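Local structure of denovo NTF2 (6W40) at residues V35-D40 against V55-R60. The protein is a computationally designed NTF2-like protein of no known natural function, apparently made to sample diverse pocket shapes. Numbering follows the deposited sequence.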
loop_
_atom_site.group_PDB
_atom_site.type_symbol
_atom_site.label_atom_id
_atom_site.label_comp_id
_atom_site.label_asym_id
_atom_site.label_seq_id
_atom_site.Cartn_x
_atom_site.Cartn_y
_atom_site.Cartn_z
ATOM N N VAL A 35 -18.016 -11.803 0.628
ATOM C CA VAL A 35 -17.138 -11.088 1.544
ATOM C C VAL A 35 -17.872 -10.808 2.850
ATOM O O VAL A 35 -19.069 -10.490 2.859
ATOM C CB VAL A 35 -16.629 -9.790 0.892
ATOM C CG1 VAL A 35 -17.795 -8.895 0.488
ATOM C CG2 VAL A 35 -15.678 -9.052 1.823
ATOM N N LYS A 36 -17.160 -10.951 3.965
ATOM C CA LYS A 36 -17.691 -10.628 5.280
ATOM C C LYS A 36 -17.124 -9.301 5.763
ATOM O O LYS A 36 -15.987 -8.939 5.450
ATOM C CB LYS A 36 -17.370 -11.725 6.296
ATOM C CG LYS A 36 -18.237 -12.960 6.175
ATOM C CD LYS A 36 -17.997 -13.907 7.335
ATOM C CE LYS A 36 -19.022 -15.023 7.342
ATOM N NZ LYS A 36 -20.408 -14.484 7.423
ATOM N N PHE A 37 -17.928 -8.583 6.543
ATOM C CA PHE A 37 -17.564 -7.260 7.035
ATOM C C PHE A 37 -18.113 -7.103 8.442
ATOM O O PHE A 37 -19.323 -7.235 8.653
ATOM C CB PHE A 37 -18.118 -6.165 6.120
ATOM C CG PHE A 37 -17.628 -4.784 6.452
ATOM C CD1 PHE A 37 -16.373 -4.588 7.004
ATOM C CD2 PHE A 37 -18.428 -3.680 6.210
ATOM C CE1 PHE A 37 -15.925 -3.316 7.305
ATOM C CE2 PHE A 37 -17.987 -2.405 6.511
ATOM C CZ PHE A 37 -16.733 -2.223 7.057
ATOM N N GLN A 38 -17.233 -6.829 9.400
ATOM C CA GLN A 38 -17.651 -6.536 10.764
ATOM C C GLN A 38 -16.988 -5.250 11.230
ATOM O O GLN A 38 -15.768 -5.093 11.110
ATOM C CB GLN A 38 -17.331 -7.691 11.721
ATOM C CG GLN A 38 -15.943 -8.285 11.591
ATOM C CD GLN A 38 -15.693 -9.367 12.624
ATOM O OE1 GLN A 38 -15.149 -10.427 12.313
ATOM N NE2 GLN A 38 -16.091 -9.104 13.864
ATOM N N VAL A 39 -17.799 -4.331 11.748
ATOM C CA VAL A 39 -17.338 -3.036 12.231
ATOM C C VAL A 39 -17.476 -3.016 13.745
ATOM O O VAL A 39 -18.513 -3.417 14.286
ATOM C CB VAL A 39 -18.134 -1.880 11.597
ATOM C CG1 VAL A 39 -17.383 -0.569 11.759
ATOM C CG2 VAL A 39 -18.420 -2.167 10.135
ATOM N N ASP A 40 -16.433 -2.552 14.424
ATOM C CA ASP A 40 -16.432 -2.413 15.878
ATOM C C ASP A 40 -16.290 -0.930 16.200
ATOM O O ASP A 40 -15.182 -0.386 16.179
ATOM C CB ASP A 40 -15.311 -3.231 16.510
ATOM C CG ASP A 40 -15.562 -4.721 16.425
ATOM O OD1 ASP A 40 -16.719 -5.139 16.636
ATOM O OD2 ASP A 40 -14.607 -5.473 16.141
ATOM N N VAL A 55 -20.454 -3.476 0.589
ATOM C CA VAL A 55 -20.067 -2.234 -0.076
ATOM C C VAL A 55 -20.942 -1.078 0.393
ATOM O O VAL A 55 -20.444 0.018 0.679
ATOM C CB VAL A 55 -20.120 -2.407 -1.606
ATOM C CG1 VAL A 55 -20.052 -1.056 -2.301
ATOM C CG2 VAL A 55 -18.979 -3.299 -2.073
ATOM N N GLU A 56 -22.253 -1.305 0.498
ATOM C CA GLU A 56 -23.146 -0.250 0.965
ATOM C C GLU A 56 -22.816 0.162 2.394
ATOM O O GLU A 56 -22.836 1.355 2.725
ATOM C CB GLU A 56 -24.601 -0.707 0.856
ATOM C CG GLU A 56 -25.591 0.202 1.566
ATOM C CD GLU A 56 -27.027 -0.247 1.387
ATOM O OE1 GLU A 56 -27.699 0.254 0.460
ATOM O OE2 GLU A 56 -27.483 -1.108 2.168
ATOM N N GLU A 57 -22.499 -0.809 3.255
ATOM C CA GLU A 57 -22.180 -0.483 4.641
ATOM C C GLU A 57 -20.827 0.209 4.749
ATOM O O GLU A 57 -20.686 1.199 5.476
ATOM C CB GLU A 57 -22.206 -1.747 5.500
ATOM C CG GLU A 57 -21.996 -1.487 6.982
ATOM C CD GLU A 57 -23.119 -0.670 7.594
ATOM O OE1 GLU A 57 -24.274 -0.810 7.143
ATOM O OE2 GLU A 57 -22.844 0.117 8.525
ATOM N N LEU A 58 -19.822 -0.298 4.032
ATOM C CA LEU A 58 -18.502 0.324 4.064
ATOM C C LEU A 58 -18.554 1.756 3.549
ATOM O O LEU A 58 -17.880 2.642 4.088
ATOM C CB LEU A 58 -17.514 -0.506 3.245
ATOM C CG LEU A 58 -16.136 0.110 3.000
ATOM C CD1 LEU A 58 -15.388 0.299 4.310
ATOM C CD2 LEU A 58 -15.329 -0.743 2.031
ATOM N N ILE A 59 -19.356 2.004 2.510
ATOM C CA ILE A 59 -19.475 3.351 1.962
ATOM C C ILE A 59 -20.075 4.298 2.994
ATOM O O ILE A 59 -19.629 5.443 3.141
ATOM C CB ILE A 59 -20.299 3.326 0.661
ATOM C CG1 ILE A 59 -19.454 2.778 -0.492
ATOM C CG2 ILE A 59 -20.830 4.712 0.325
ATOM C CD1 ILE A 59 -20.216 2.647 -1.793
ATOM N N ARG A 60 -21.090 3.837 3.730
ATOM C CA ARG A 60 -21.662 4.669 4.784
ATOM C C ARG A 60 -20.642 4.943 5.882
ATOM O O ARG A 60 -20.581 6.054 6.422
ATOM C CB ARG A 60 -22.906 4.006 5.374
ATOM C CG ARG A 60 -23.439 4.740 6.592
ATOM C CD ARG A 60 -24.410 3.901 7.394
ATOM N NE ARG A 60 -24.514 4.387 8.768
ATOM C CZ ARG A 60 -25.281 5.403 9.151
ATOM N NH1 ARG A 60 -26.022 6.050 8.260
ATOM N NH2 ARG A 60 -25.307 5.774 10.423
#
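Phe37 of strand 35-41 packs against Glu57 and Leu58 of helix 51-65 in a buried, apolar helix-on-sheet contact. It belongs to the NTF2-like fold, in which helices pack against a strongly curved sheet. The ring carries nearly all of the strand side of the contact. Its CB points toward the helix, and CG anti to the backbone N (chi1 -172°) carries the ring on in that direction.

The ring corner at CE2 touches backbone as well as side chain. Phe37 CE2 is 3.7 Å from Leu58 CA and 3.8 Å from Leu58 CB. The next ring atom, Phe37 CZ, reaches Leu58 CD1 at 4.0 Å. The Phe37 and Leu58 side chains cross at about a right angle. Leu58 CA and Glu57 CG come to the ring obliquely. Glu57 adds its aliphatic part, with CG 4.1 Å from Phe37 CE2. Its chain then bends at chi2 (65°), and its carboxylate makes a long, weak ion pair with Arg48. Within the strand, Val39 CG2 sits over one face of the Phe37 ring, 3.5 Å above its plane and offset toward the rim.

Val54 and Leu61 of the same helix also touch Phe37. Leu58 extends the apolar cluster to Phe27 of helix 27-30. Strand 35-41 is flanked by strands 44-49 and 111-119, and from the latter Val115 and Ile117 pack on Phe37.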